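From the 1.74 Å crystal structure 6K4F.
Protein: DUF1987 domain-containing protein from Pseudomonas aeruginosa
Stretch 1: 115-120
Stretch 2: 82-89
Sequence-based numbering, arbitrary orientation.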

# COMPACT_ATOMS: atom_id res chain seq x y z
N GLU A 115 2.88 -9.60 10.06
CA GLU A 115 3.48 -9.70 11.38
C GLU A 115 4.08 -8.38 11.85
O GLU A 115 4.28 -8.19 13.05
CB GLU A 115 4.52 -10.81 11.39
CG GLU A 115 3.88 -12.19 11.18
CD GLU A 115 4.88 -13.31 10.98
OE1 GLU A 115 5.09 -14.10 11.93
OE2 GLU A 115 5.43 -13.43 9.86
N ASP A 116 4.35 -7.45 10.93
CA ASP A 116 4.89 -6.15 11.31
C ASP A 116 3.81 -5.11 11.58
O ASP A 116 4.15 -3.99 11.98
CB ASP A 116 5.83 -5.62 10.21
CG ASP A 116 6.94 -6.61 9.84
OD1 ASP A 116 7.37 -7.39 10.72
OD2 ASP A 116 7.37 -6.61 8.66
N CYS A 117 2.53 -5.44 11.38
CA CYS A 117 1.45 -4.46 11.44
C CYS A 117 0.52 -4.77 12.60
O CYS A 117 0.24 -5.93 12.88
CB CYS A 117 0.65 -4.44 10.15
SG CYS A 117 1.68 -4.04 8.72
N SER A 118 0.04 -3.72 13.28
CA SER A 118 -0.89 -3.92 14.38
C SER A 118 -2.32 -3.57 14.01
O SER A 118 -3.23 -3.79 14.82
CB SER A 118 -0.45 -3.10 15.60
OG SER A 118 -0.81 -1.74 15.46
N PHE A 119 -2.55 -3.03 12.83
CA PHE A 119 -3.89 -2.71 12.37
C PHE A 119 -4.46 -3.90 11.63
O PHE A 119 -3.73 -4.81 11.24
CB PHE A 119 -3.84 -1.47 11.47
CG PHE A 119 -2.76 -1.52 10.42
CD1 PHE A 119 -2.98 -2.15 9.20
CD2 PHE A 119 -1.53 -0.92 10.65
CE1 PHE A 119 -1.99 -2.19 8.23
CE2 PHE A 119 -0.53 -0.96 9.67
CZ PHE A 119 -0.76 -1.59 8.47
N PRO A 120 -5.79 -3.94 11.44
CA PRO A 120 -6.40 -5.02 10.66
C PRO A 120 -5.75 -5.20 9.30
O PRO A 120 -5.63 -4.25 8.51
CB PRO A 120 -7.85 -4.58 10.52
CG PRO A 120 -8.09 -3.72 11.72
CD PRO A 120 -6.80 -3.01 11.98
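Stretch 2, residues 82-89: LLEEAHQG

Stretch 2 is the last part of a helix that begins earlier in the chain; Gly89 is in the loop or turn that follows. The backbone bonds His87 N to Leu83 O (2.8 Å) and Gln88 N to Glu84 O (2.9 Å) keep the last turn regular. Gly89 N makes only weak bonds, to Glu85 O (3.3 Å) and Ala86 O (3.1 Å). Stretch 1 is irregular where it meets the helix. It runs past in the same order: the CA of Cys117 lies 6.1 Å from the CA of Glu84, and the CA of Phe119 lies 6.6 Å from the CA of His87. The two stretches bury 311 Å² between them.

Leu83, Glu84, His87 and Gln88 make the contact, as expected for one side of a helix. Leu82, Glu85, Ala86 and Gly89 do not touch stretch 1.

Ser118 is the polar centre. Its CB points toward the helix, and chi1 is p (79°). This places OG among three helix side chains. His87 ND1 donates to Ser118 OG at 2.8 Å, with a bent angle of 135°. Ser118 OG in turn donates to Gln88 OE1 at 2.6 Å. The hydroxyl is thus both acceptor and donor. The backbone of the same residue is also held: Ser118 N donates to Glu84 OE1 at 2.8 Å and 162°, close to straight.

Glu84 leaves its CA sideways to stretch 1. With chi1 t (170°) and chi2 p (75°), the chain bends and its carboxylate comes nearer, so that OE1 reaches the Ser118 amide. Gln88 also starts sideways. Its chi1 and chi2 are both m (-59° and -64°), and its amide end comes back to the serine. His87 points its CB toward stretch 1. Its chi1 is t (179°), and chi2 of -115° sets ND1 to meet Ser118 OG near the ring plane.

One face of the same imidazole is covered by Phe119. Phe119 CB lies 3.7 Å from the centroid of the His87 ring, 7° off the normal, a CH-pi contact. Phe119 CA is 3.7 Å from His87 CE1. The Phe119 ring turns its edge toward the His87 face, with centroids 6.0 Å apart and planes at 79°.

Phe119 has chi1 p (47°) and chi2 86°. This carries the buried ring back along the helix toward Leu83, where Phe119 CE2 meets Leu83 CB at 3.9 Å. Leu83 is also buried, with chi1 m and chi2 t.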

# COMPACT_ATOMS: atom_id res chain seq x y z
N LEU A 82 4.67 3.79 7.86
CA LEU A 82 3.91 5.03 8.02
C LEU A 82 2.52 4.75 8.60
O LEU A 82 2.06 5.44 9.52
CB LEU A 82 3.80 5.77 6.69
CG LEU A 82 4.72 6.97 6.46
CD1 LEU A 82 4.26 8.14 7.31
CD2 LEU A 82 6.17 6.62 6.76
N LEU A 83 1.83 3.75 8.04
CA LEU A 83 0.51 3.41 8.55
C LEU A 83 0.58 2.92 9.99
O LEU A 83 -0.32 3.21 10.80
CB LEU A 83 -0.13 2.35 7.66
CG LEU A 83 -0.35 2.76 6.19
CD1 LEU A 83 -0.87 1.57 5.40
CD2 LEU A 83 -1.34 3.88 6.14
N GLU A 84 1.61 2.16 10.33
CA GLU A 84 1.69 1.61 11.69
C GLU A 84 1.91 2.72 12.71
O GLU A 84 1.25 2.76 13.75
CB GLU A 84 2.80 0.56 11.78
CG GLU A 84 3.11 0.12 13.21
CD GLU A 84 2.05 -0.81 13.79
OE1 GLU A 84 1.06 -1.10 13.09
OE2 GLU A 84 2.21 -1.25 14.96
N GLU A 85 2.86 3.62 12.43
CA GLU A 85 3.05 4.81 13.26
C GLU A 85 1.74 5.57 13.44
O GLU A 85 1.40 5.98 14.56
CB GLU A 85 4.10 5.72 12.61
CG GLU A 85 4.38 7.02 13.35
CD GLU A 85 4.67 6.82 14.83
OE1 GLU A 85 5.37 5.84 15.18
OE2 GLU A 85 4.22 7.65 15.65
N ALA A 86 0.99 5.78 12.36
CA ALA A 86 -0.27 6.49 12.47
C ALA A 86 -1.28 5.70 13.29
O ALA A 86 -2.03 6.27 14.08
CB ALA A 86 -0.83 6.80 11.08
N HIS A 87 -1.30 4.37 13.12
CA HIS A 87 -2.25 3.55 13.85
C HIS A 87 -1.97 3.58 15.35
O HIS A 87 -2.90 3.63 16.16
CB HIS A 87 -2.22 2.11 13.34
CG HIS A 87 -3.15 1.20 14.07
ND1 HIS A 87 -2.71 0.15 14.84
CD2 HIS A 87 -4.50 1.19 14.16
CE1 HIS A 87 -3.75 -0.48 15.37
NE2 HIS A 87 -4.85 0.14 14.96
N GLN A 88 -0.69 3.55 15.73
CA GLN A 88 -0.35 3.62 17.15
C GLN A 88 -0.75 4.96 17.76
O GLN A 88 -0.93 5.04 18.97
CB GLN A 88 1.15 3.36 17.33
CG GLN A 88 1.60 2.01 16.80
CD GLN A 88 0.98 0.84 17.55
OE1 GLN A 88 0.13 0.13 17.02
NE2 GLN A 88 1.41 0.64 18.79
N GLY A 89 -0.93 5.98 16.94
CA GLY A 89 -1.48 7.26 17.35
C GLY A 89 -2.99 7.33 17.36
O GLY A 89 -3.55 8.40 17.61